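Bifunctional enzyme cysn/cysc (Mycobacterium tuberculosis, PDB 4BZP) is the APS kinase domain of a sulfate-activating enzyme, transferring phosphate from ATP to the 3'-hydroxyl of adenosine 5'-phosphosulfate in sulfur assimilation. Local coordinates at residues S16-V21 against V109-P114; Y37-D42 against R64-V69. All coordinates share one frame; numbering follows the deposited sequence. Where two conformers were deposited one is given.

Contact 1. Residues S16-V21 against V109-P114; sequences SGKSSV and VFCDTP. With ADP (adenosine-5'-diphosphate), chain C; EDO (1,2-ethanediol), chain F.
Cys111 turns its side chain onto Ser16 while the preceding residue, Phe110, starts its own away from 16-21; CB of Asp112 sits 3.6 Å above one face of the Phe110 ring, offset toward the rim, and C2 of a 1,2-ethanediol lies in plane at its edge. The motif is the P-loop (Walker A) of a P-loop kinase: the phosphate-binding turn and the start of helix 18-31 lie against the C-terminal end of strand 106-111, the neighbour of strand 6-11 in the parallel sheet. Ser16 OG touches Cys111 CB at 3.4 Å, and Ser16 CB comes as near to Cys111 O. This hydroxyl finds its hydrogen-bond partner within the loop, at Leu13 O. With its SG anti to the carbonyl carbon (chi1 -67°), Cys111 brings the sulfur alongside Lys18, 3.8 Å from CG. Farther along, Thr113 OG1 stands 3.2 Å from Ser16 O. No clear hydrogen bond crosses between the segments; the contact is mainly close packing of buried residues. The polar chemistry points instead at ADP. Gly17, at the N-cap, has a phi of 115°, seldom adopted by residues with a CB, and gives its N-H to both O2B and O3A. Ser19 N meets O3B at 2.9 Å in a fairly straight bond (163°), and in the conformer given Ser19 OG also reaches that oxygen. Ser20 binds O2A through both N and OG. Bent at chi3 and chi4, the Lys18 chain curls back so that NZ, also bonded to Gly12 O, donates to ADP O2B at 2.7 Å; the amides of Gly17 and Lys18 bring that oxygen's donors in 16-21 to three.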
ATOM      1  N   SER A  16     -24.118   6.238   5.740  1.00  5.65           N
ATOM      2  CA  SER A  16     -24.509   5.356   6.829  1.00  6.07           C
ATOM      3  C   SER A  16     -23.675   5.463   8.072  1.00  6.31           C
ATOM      4  O   SER A  16     -24.103   4.994   9.151  1.00  7.75           O
ATOM      5  CB  SER A  16     -24.573   3.908   6.328  1.00  6.28           C
ATOM      6  OG  SER A  16     -23.317   3.441   5.872  1.00  6.23           O
ATOM      7  N   GLY A  17     -22.523   6.118   7.951  1.00  6.13           N
ATOM      8  CA  GLY A  17     -21.673   6.385   9.106  1.00  5.86           C
ATOM      9  C   GLY A  17     -20.327   5.715   9.109  1.00  6.02           C
ATOM     10  O   GLY A  17     -19.643   5.734  10.125  1.00  5.99           O
ATOM     11  N   LYS A  18     -19.910   5.075   8.027  1.00  5.19           N
ATOM     12  CA  LYS A  18     -18.657   4.346   7.996  1.00  4.83           C
ATOM     13  C   LYS A  18     -17.451   5.194   8.325  1.00  5.03           C
ATOM     14  O   LYS A  18     -16.641   4.815   9.190  1.00  5.59           O
ATOM     15  CB  LYS A  18     -18.461   3.743   6.586  1.00  4.73           C
ATOM     16  CG  LYS A  18     -19.587   2.821   6.088  1.00  4.93           C
ATOM     17  CD  LYS A  18     -19.345   2.355   4.626  1.00  4.92           C
ATOM     18  CE  LYS A  18     -19.278   3.446   3.588  1.00  5.12           C
ATOM     19  NZ  LYS A  18     -20.584   4.088   3.385  1.00  5.61           N
ATOM     20  N   SER A  19     -17.314   6.324   7.653  1.00  5.22           N
ATOM     21  CA  SER A  19     -16.145   7.171   7.899  0.50  5.13           C
ATOM     22  C   SER A  19     -16.225   7.809   9.276  1.00  5.29           C
ATOM     23  O   SER A  19     -15.190   7.912   9.923  1.00  5.59           O
ATOM     24  CB  SER A  19     -15.953   8.219   6.815  0.50  5.14           C
ATOM     25  OG  SER A  19     -17.024   9.128   6.748  0.50  5.56           O
ATOM     26  N   SER A  20     -17.409   8.205   9.700  1.00  5.41           N
ATOM     27  CA  SER A  20     -17.508   8.827  11.039  1.00  5.97           C
ATOM     28  C   SER A  20     -17.061   7.839  12.092  1.00  5.45           C
ATOM     29  O   SER A  20     -16.303   8.189  12.991  1.00  5.84           O
ATOM     30  CB  SER A  20     -18.929   9.218  11.353  1.00  6.56           C
ATOM     31  OG  SER A  20     -19.471  10.183  10.465  1.00  8.20           O
ATOM     32  N   VAL A  21     -17.519   6.588  12.017  1.00  5.24           N
ATOM     33  CA  VAL A  21     -17.101   5.585  12.961  1.00  5.32           C
ATOM     34  C   VAL A  21     -15.631   5.262  12.843  1.00  5.39           C
ATOM     35  O   VAL A  21     -14.895   5.197  13.817  1.00  5.57           O
ATOM     36  CB  VAL A  21     -17.979   4.313  12.893  1.00  5.28           C
ATOM     37  CG1 VAL A  21     -17.459   3.250  13.847  1.00  5.52           C
ATOM     38  CG2 VAL A  21     -19.440   4.645  13.216  1.00  5.49           C
ATOM     39  N   VAL A 109     -17.950  -5.092   9.136  1.00  5.77           N
ATOM     40  CA  VAL A 109     -18.797  -4.259   9.979  1.00  5.56           C
ATOM     41  C   VAL A 109     -19.814  -3.572   9.109  1.00  5.18           C
ATOM     42  O   VAL A 109     -19.484  -2.797   8.193  1.00  5.29           O
ATOM     43  CB  VAL A 109     -17.992  -3.261  10.771  1.00  5.91           C
ATOM     44  CG1 VAL A 109     -18.935  -2.356  11.549  1.00  6.15           C
ATOM     45  CG2 VAL A 109     -17.017  -3.980  11.701  1.00  6.55           C
ATOM     46  N   PHE A 110     -21.102  -3.885   9.294  1.00  5.13           N
ATOM     47  CA  PHE A 110     -22.194  -3.343   8.509  1.00  5.76           C
ATOM     48  C   PHE A 110     -22.840  -2.145   9.181  1.00  5.63           C
ATOM     49  O   PHE A 110     -23.408  -2.295  10.273  1.00  5.69           O
ATOM     50  CB  PHE A 110     -23.206  -4.455   8.305  1.00  5.58           C
ATOM     51  CG  PHE A 110     -24.445  -4.089   7.517  1.00  5.63           C
ATOM     52  CD1 PHE A 110     -24.482  -3.079   6.590  1.00  5.46           C
ATOM     53  CD2 PHE A 110     -25.605  -4.857   7.700  1.00  5.93           C
ATOM     54  CE1 PHE A 110     -25.646  -2.792   5.921  1.00  5.74           C
ATOM     55  CE2 PHE A 110     -26.771  -4.600   6.970  1.00  6.11           C
ATOM     56  CZ  PHE A 110     -26.774  -3.558   6.086  1.00  5.89           C
ATOM     57  N   CYS A 111     -22.719  -0.965   8.564  1.00  6.05           N
ATOM     58  CA  CYS A 111     -23.395   0.232   9.023  1.00  6.41           C
ATOM     59  C   CYS A 111     -24.773   0.184   8.442  1.00  6.57           C
ATOM     60  O   CYS A 111     -25.031   0.667   7.317  1.00  6.95           O
ATOM     61  CB  CYS A 111     -22.620   1.476   8.564  1.00  6.82           C
ATOM     62  SG  CYS A 111     -20.996   1.598   9.382  1.00  9.13           S
ATOM     63  N   ASP A 112     -25.680  -0.414   9.186  1.00  6.73           N
ATOM     64  CA  ASP A 112     -27.073  -0.680   8.756  1.00  7.14           C
ATOM     65  C   ASP A 112     -27.989   0.470   9.082  1.00  8.35           C
ATOM     66  O   ASP A 112     -28.767   0.443  10.047  1.00  8.93           O
ATOM     67  CB  ASP A 112     -27.606  -1.961   9.347  1.00  8.03           C
ATOM     68  CG  ASP A 112     -28.961  -2.394   8.740  1.00  8.46           C
ATOM     69  OD1 ASP A 112     -29.412  -1.778   7.757  1.00 11.42           O
ATOM     70  OD2 ASP A 112     -29.476  -3.423   9.262  1.00 11.81           O
ATOM     71  N   THR A 113     -27.867   1.522   8.282  1.00  8.06           N
ATOM     72  CA  THR A 113     -28.737   2.699   8.332  1.00  8.97           C
ATOM     73  C   THR A 113     -29.575   2.708   7.070  1.00  9.17           C
ATOM     74  O   THR A 113     -29.019   2.572   5.969  1.00  9.44           O
ATOM     75  CB  THR A 113     -27.842   3.971   8.441  1.00  9.66           C
ATOM     76  OG1 THR A 113     -27.053   3.928   9.658  1.00 11.45           O
ATOM     77  CG2 THR A 113     -28.677   5.239   8.441  1.00  9.53           C
ATOM     78  N   PRO A 114     -30.892   2.823   7.216  1.00  9.71           N
ATOM     79  CA  PRO A 114     -31.769   2.789   6.039  1.00 10.18           C
ATOM     80  C   PRO A 114     -31.507   3.926   5.072  1.00  9.68           C
ATOM     81  O   PRO A 114     -31.038   4.998   5.487  1.00  9.05           O
ATOM     82  CB  PRO A 114     -33.178   2.940   6.629  1.00 11.61           C
ATOM     83  CG  PRO A 114     -33.096   3.037   8.050  1.00 12.55           C
ATOM     84  CD  PRO A 114     -31.631   3.085   8.468  1.00 10.56           C
TER
HETATM   85  PB  ADP C1191     -20.312   7.221   5.181  0.70  5.29           P
HETATM   86  O1B ADP C1191     -20.649   7.781   3.759  0.70  5.70           O
HETATM   87  O2B ADP C1191     -20.831   5.838   5.403  0.70  5.20           O
HETATM   88  O3B ADP C1191     -18.880   7.444   5.533  0.70  5.76           O
HETATM   89  PA  ADP C1191     -20.765   9.301   7.187  0.70  7.19           P
HETATM   90  O1A ADP C1191     -20.263  10.442   6.402  0.70  7.52           O
HETATM   91  O2A ADP C1191     -19.864   8.747   8.250  0.70  6.86           O
HETATM   92  O3A ADP C1191     -21.178   8.142   6.187  0.70  6.17           O
HETATM   93  O5' ADP C1191     -22.186   9.578   7.897  0.70  7.05           O
HETATM   94  C5' ADP C1191     -23.096  10.480   7.315  0.70  6.80           C
HETATM   95  C4' ADP C1191     -23.390  11.544   8.380  0.70  6.68           C
HETATM   96  O4' ADP C1191     -24.344  11.006   9.276  0.70  6.81           O
HETATM   97  C3' ADP C1191     -22.223  12.095   9.213  0.70  6.92           C
HETATM   98  O3' ADP C1191     -21.967  13.423   8.822  0.70  7.19           O
HETATM   99  C2' ADP C1191     -22.778  12.168  10.590  0.70  7.57           C
HETATM  100  O2' ADP C1191     -22.997  13.575  10.888  0.70  9.63           O
HETATM  101  C1' ADP C1191     -24.094  11.456  10.591  0.70  7.29           C
HETATM  102  N9  ADP C1191     -24.049  10.246  11.429  0.70  7.54           N
HETATM  103  C8  ADP C1191     -23.386   9.100  11.093  0.70  7.76           C
HETATM  104  N7  ADP C1191     -23.505   8.142  12.030  0.70  7.86           N
HETATM  105  C5  ADP C1191     -24.313   8.702  12.989  0.70  7.41           C
HETATM  106  C6  ADP C1191     -24.795   8.211  14.255  0.70  7.36           C
HETATM  107  N6  ADP C1191     -24.528   6.963  14.692  0.70  7.63           N
HETATM  108  N1  ADP C1191     -25.553   9.098  14.948  0.70  7.07           N
HETATM  109  C2  ADP C1191     -25.819  10.323  14.509  0.70  7.49           C
HETATM  110  N3  ADP C1191     -25.378  10.877  13.351  0.70  7.28           N
HETATM  111  C4  ADP C1191     -24.583  10.075  12.612  0.70  7.36           C
HETATM  112  C1  EDO F1194     -29.336  -0.137   4.299  1.00 25.06           C
HETATM  113  O1  EDO F1194     -28.634  -0.052   5.517  1.00 25.06           O
HETATM  114  C2  EDO F1194     -28.577  -1.189   3.553  1.00 23.95           C
HETATM  115  O2  EDO F1194     -29.498  -2.228   3.385  1.00 20.55           O

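Contact 2. Residues Y37-D42 against R64-V69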
ATOM      1  N   TYR A  37      -5.109   3.241  11.468  1.00  9.65           N
ATOM      2  CA  TYR A  37      -5.026   3.978  10.232  1.00 10.04           C
ATOM      3  C   TYR A  37      -6.285   3.804   9.440  1.00  8.59           C
ATOM      4  O   TYR A  37      -6.698   2.677   9.191  1.00  8.30           O
ATOM      5  CB  TYR A  37      -3.870   3.417   9.409  1.00 12.55           C
ATOM      6  CG  TYR A  37      -3.589   4.207   8.162  1.00 13.39           C
ATOM      7  CD1 TYR A  37      -2.814   5.360   8.215  1.00 16.90           C
ATOM      8  CD2 TYR A  37      -4.112   3.823   6.946  1.00 14.62           C
ATOM      9  CE1 TYR A  37      -2.548   6.088   7.057  1.00 19.18           C
ATOM     10  CE2 TYR A  37      -3.884   4.540   5.815  1.00 16.20           C
ATOM     11  CZ  TYR A  37      -3.075   5.642   5.874  1.00 18.84           C
ATOM     12  OH  TYR A  37      -2.832   6.347   4.743  1.00 23.61           O
ATOM     13  N   VAL A  38      -6.849   4.918   9.013  1.00  7.42           N
ATOM     14  CA  VAL A  38      -8.046   4.920   8.179  1.00  7.36           C
ATOM     15  C   VAL A  38      -7.614   4.932   6.744  1.00  8.37           C
ATOM     16  O   VAL A  38      -6.979   5.903   6.279  1.00  9.56           O
ATOM     17  CB  VAL A  38      -8.992   6.109   8.476  1.00  6.98           C
ATOM     18  CG1 VAL A  38     -10.168   6.097   7.507  1.00  7.34           C
ATOM     19  CG2 VAL A  38      -9.460   6.049   9.914  1.00  7.28           C
ATOM     20  N   LEU A  39      -7.891   3.846   6.040  1.00  8.62           N
ATOM     21  CA  LEU A  39      -7.543   3.649   4.657  1.00  8.85           C
ATOM     22  C   LEU A  39      -8.768   3.890   3.804  1.00 10.46           C
ATOM     23  O   LEU A  39      -9.681   3.052   3.729  1.00 11.97           O
ATOM     24  CB  LEU A  39      -6.995   2.231   4.493  1.00  8.41           C
ATOM     25  CG  LEU A  39      -6.583   1.874   3.060  1.00  9.47           C
ATOM     26  CD1 LEU A  39      -5.378   2.664   2.648  1.00 10.07           C
ATOM     27  CD2 LEU A  39      -6.330   0.387   2.948  1.00 10.29           C
ATOM     28  N   ASP A  40      -8.779   5.068   3.203  1.00 14.67           N
ATOM     29  CA  ASP A  40      -9.973   5.511   2.457  1.00 17.41           C
ATOM     30  C   ASP A  40      -9.594   5.555   0.971  1.00 17.11           C
ATOM     31  O   ASP A  40      -8.641   6.233   0.568  1.00 17.19           O
ATOM     32  CB  ASP A  40     -10.463   6.862   2.983  1.00 22.05           C
ATOM     33  CG  ASP A  40     -11.871   7.253   2.451  1.00 25.72           C
ATOM     34  OD1 ASP A  40     -12.172   7.039   1.272  1.00 31.98           O
ATOM     35  OD2 ASP A  40     -12.688   7.782   3.237  1.00 32.13           O
ATOM     36  N   GLY A  41     -10.353   4.796   0.208  1.00 17.13           N
ATOM     37  CA  GLY A  41     -10.194   4.731  -1.250  1.00 17.97           C
ATOM     38  C   GLY A  41     -10.249   6.092  -1.933  1.00 19.49           C
ATOM     39  O   GLY A  41      -9.584   6.310  -2.952  1.00 18.92           O
ATOM     40  N   ASP A  42     -11.040   7.021  -1.414  1.00 20.60           N
ATOM     41  CA  ASP A  42     -11.115   8.335  -2.054  1.00 22.70           C
ATOM     42  C   ASP A  42      -9.737   9.000  -2.049  1.00 23.23           C
ATOM     43  O   ASP A  42      -9.326   9.566  -3.086  1.00 25.18           O
ATOM     44  CB  ASP A  42     -12.168   9.232  -1.397  1.00 25.89           C
ATOM     45  CG  ASP A  42     -13.595   8.820  -1.760  1.00 29.63           C
ATOM     46  OD1 ASP A  42     -13.771   7.942  -2.631  1.00 34.53           O
ATOM     47  OD2 ASP A  42     -14.555   9.414  -1.192  1.00 36.10           O
ATOM     48  N   ARG A  64     -10.292  -4.375  -4.580  1.00  8.22           N
ATOM     49  CA  ARG A  64      -9.271  -5.412  -4.549  1.00  8.02           C
ATOM     50  C   ARG A  64      -7.935  -4.831  -4.074  1.00  7.97           C
ATOM     51  O   ARG A  64      -7.265  -5.382  -3.211  1.00  7.27           O
ATOM     52  CB  ARG A  64      -9.129  -6.045  -5.935  1.00  8.81           C
ATOM     53  CG  ARG A  64      -8.260  -7.284  -5.937  1.00  8.96           C
ATOM     54  CD  ARG A  64      -7.870  -7.779  -7.354  1.00  9.35           C
ATOM     55  NE  ARG A  64      -6.933  -6.879  -7.980  1.00  8.86           N
ATOM     56  CZ  ARG A  64      -5.603  -6.886  -7.733  1.00  9.75           C
ATOM     57  NH1 ARG A  64      -5.079  -7.769  -6.897  1.00 10.86           N
ATOM     58  NH2 ARG A  64      -4.855  -6.001  -8.314  1.00 11.39           N
ATOM     59  N   ARG A  65      -7.549  -3.696  -4.648  1.00  8.94           N
ATOM     60  CA  ARG A  65      -6.280  -3.102  -4.273  1.00  9.79           C
ATOM     61  C   ARG A  65      -6.350  -2.646  -2.818  1.00  9.25           C
ATOM     62  O   ARG A  65      -5.348  -2.809  -2.068  1.00 10.22           O
ATOM     63  CB  ARG A  65      -5.953  -1.945  -5.177  1.00 10.35           C
ATOM     64  CG  ARG A  65      -5.678  -2.331  -6.611  1.00 12.07           C
ATOM     65  CD  ARG A  65      -5.267  -1.141  -7.396  1.00 14.03           C
ATOM     66  NE  ARG A  65      -5.309  -1.379  -8.843  1.00 13.52           N
ATOM     67  CZ  ARG A  65      -5.019  -0.427  -9.736  1.00 13.71           C
ATOM     68  NH1 ARG A  65      -4.727   0.769  -9.334  1.00 12.74           N
ATOM     69  NH2 ARG A  65      -5.155  -0.714 -11.018  1.00 14.95           N
ATOM     70  N   LEU A  66      -7.445  -2.025  -2.391  1.00  9.35           N
ATOM     71  CA  LEU A  66      -7.599  -1.605  -1.010  1.00  9.59           C
ATOM     72  C   LEU A  66      -7.394  -2.826  -0.096  1.00  7.78           C
ATOM     73  O   LEU A  66      -6.765  -2.704   0.991  1.00  7.87           O
ATOM     74  CB  LEU A  66      -8.985  -0.964  -0.781  1.00 11.92           C
ATOM     75  CG  LEU A  66      -9.249   0.528  -0.999  1.00 14.53           C
ATOM     76  CD1 LEU A  66     -10.698   0.887  -0.949  1.00 15.24           C
ATOM     77  CD2 LEU A  66      -8.622   1.272   0.142  1.00 16.34           C
ATOM     78  N   SER A  67      -7.931  -3.980  -0.441  1.00  7.19           N
ATOM     79  CA  SER A  67      -7.749  -5.134   0.417  1.00  7.40           C
ATOM     80  C   SER A  67      -6.281  -5.534   0.593  1.00  7.10           C
ATOM     81  O   SER A  67      -5.888  -5.900   1.693  1.00  6.72           O
ATOM     82  CB  SER A  67      -8.597  -6.313  -0.025  1.00  7.42           C
ATOM     83  OG  SER A  67      -8.117  -6.970  -1.198  1.00  7.05           O
ATOM     84  N   HIS A  68      -5.475  -5.414  -0.445  1.00  6.87           N
ATOM     85  CA  HIS A  68      -4.047  -5.709  -0.355  1.00  7.26           C
ATOM     86  C   HIS A  68      -3.266  -4.637   0.385  1.00  7.12           C
ATOM     87  O   HIS A  68      -2.351  -4.951   1.152  1.00  7.83           O
ATOM     88  CB  HIS A  68      -3.479  -5.923  -1.766  1.00  7.35           C
ATOM     89  CG  HIS A  68      -3.873  -7.229  -2.364  1.00  7.79           C
ATOM     90  ND1 HIS A  68      -3.369  -8.446  -1.950  1.00  8.98           N
ATOM     91  CD2 HIS A  68      -4.724  -7.502  -3.374  1.00  8.02           C
ATOM     92  CE1 HIS A  68      -3.946  -9.414  -2.628  1.00  8.65           C
ATOM     93  NE2 HIS A  68      -4.792  -8.871  -3.486  1.00  8.66           N
ATOM     94  N   VAL A  69      -3.635  -3.367   0.231  1.00  7.50           N
ATOM     95  CA  VAL A  69      -2.991  -2.310   0.998  1.00  7.81           C
ATOM     96  C   VAL A  69      -3.313  -2.502   2.460  1.00  7.50           C
ATOM     97  O   VAL A  69      -2.444  -2.373   3.316  1.00  7.54           O
ATOM     98  CB  VAL A  69      -3.332  -0.919   0.489  1.00  8.79           C
ATOM     99  CG1 VAL A  69      -2.743   0.137   1.393  1.00  9.13           C
ATOM    100  CG2 VAL A  69      -2.912  -0.792  -0.968  1.00  8.58           C
TER
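Leu39 and Leu66 run past one another in opposite directions, bringing Leu39 CG to 3.6 Å from Leu66 CD2. They pack the second strand of the P-loop kinase fold, 36-38, and the turn after it against helix 56-75; strand 36-38 is the outermost on its side of the chain's parallel sheet. With CG anti to its backbone N (chi1 180°), Leu39 extends toward the helix and divides its methyls. CD2 lies near the backbone in mid-helix, 3.7 Å from Leu66 O, and is close to Leu66 CD2 as well. CD1 takes the other direction: it meets Val69 CG1 at 3.9 Å, where the two side chains cross obliquely, and also sits in the plane of the Tyr37 ring at its edge. Leu66 is divided in the same manner, CD2 serving Leu39 while CD1 reaches the backbone of Gly41, 3.9 Å from its CA. Gly41 and Leu66 are the nearest CA pair across the contact, 6.9 Å apart, and a CB on Gly41 would come to 3.1 Å from Leu66 CD1. No hydrogen bond crosses, so the join is apolar. The apolar patch continues into the dimer through Leu39 on Leu72 of the second subunit; apart from it, Arg64 donates to Gly47 O and Leu48 O of that subunit. Hydrogen bonds within the segments also fix the local geometry. On the helix, Arg64 O accepts from both His68 N and Ser67 OG, the hydroxyl at 2.7 Å. Asp40, whose CB points away from the helix, is the N-cap of helix 41-44: its OD1 accepts from Asp42 N at 2.9 Å, on the anti side and 21° out of the carboxylate plane.

Both contacts are largely buried and reach the same parallel sheet, yet they lie on opposite sides of the chain's centre, with centres about 17 Å apart and nearest atoms about 5 Å apart. Helix 18-31, which begins in contact 1, is followed in the chain by strand 36-38 of contact 2. Neither has a clear hydrogen bond between its segments. Contact 1 sits by the central strands, where the amides of 17-20 and the Lys18 amine converge on the diphosphate; no other protein chain touches it. Contact 2 lies at an outer strand, is held by leucine and valine methyls, and borders the second subunit. Asp40 brings it nearest the nucleotide, its side chain about 7 Å from ADP.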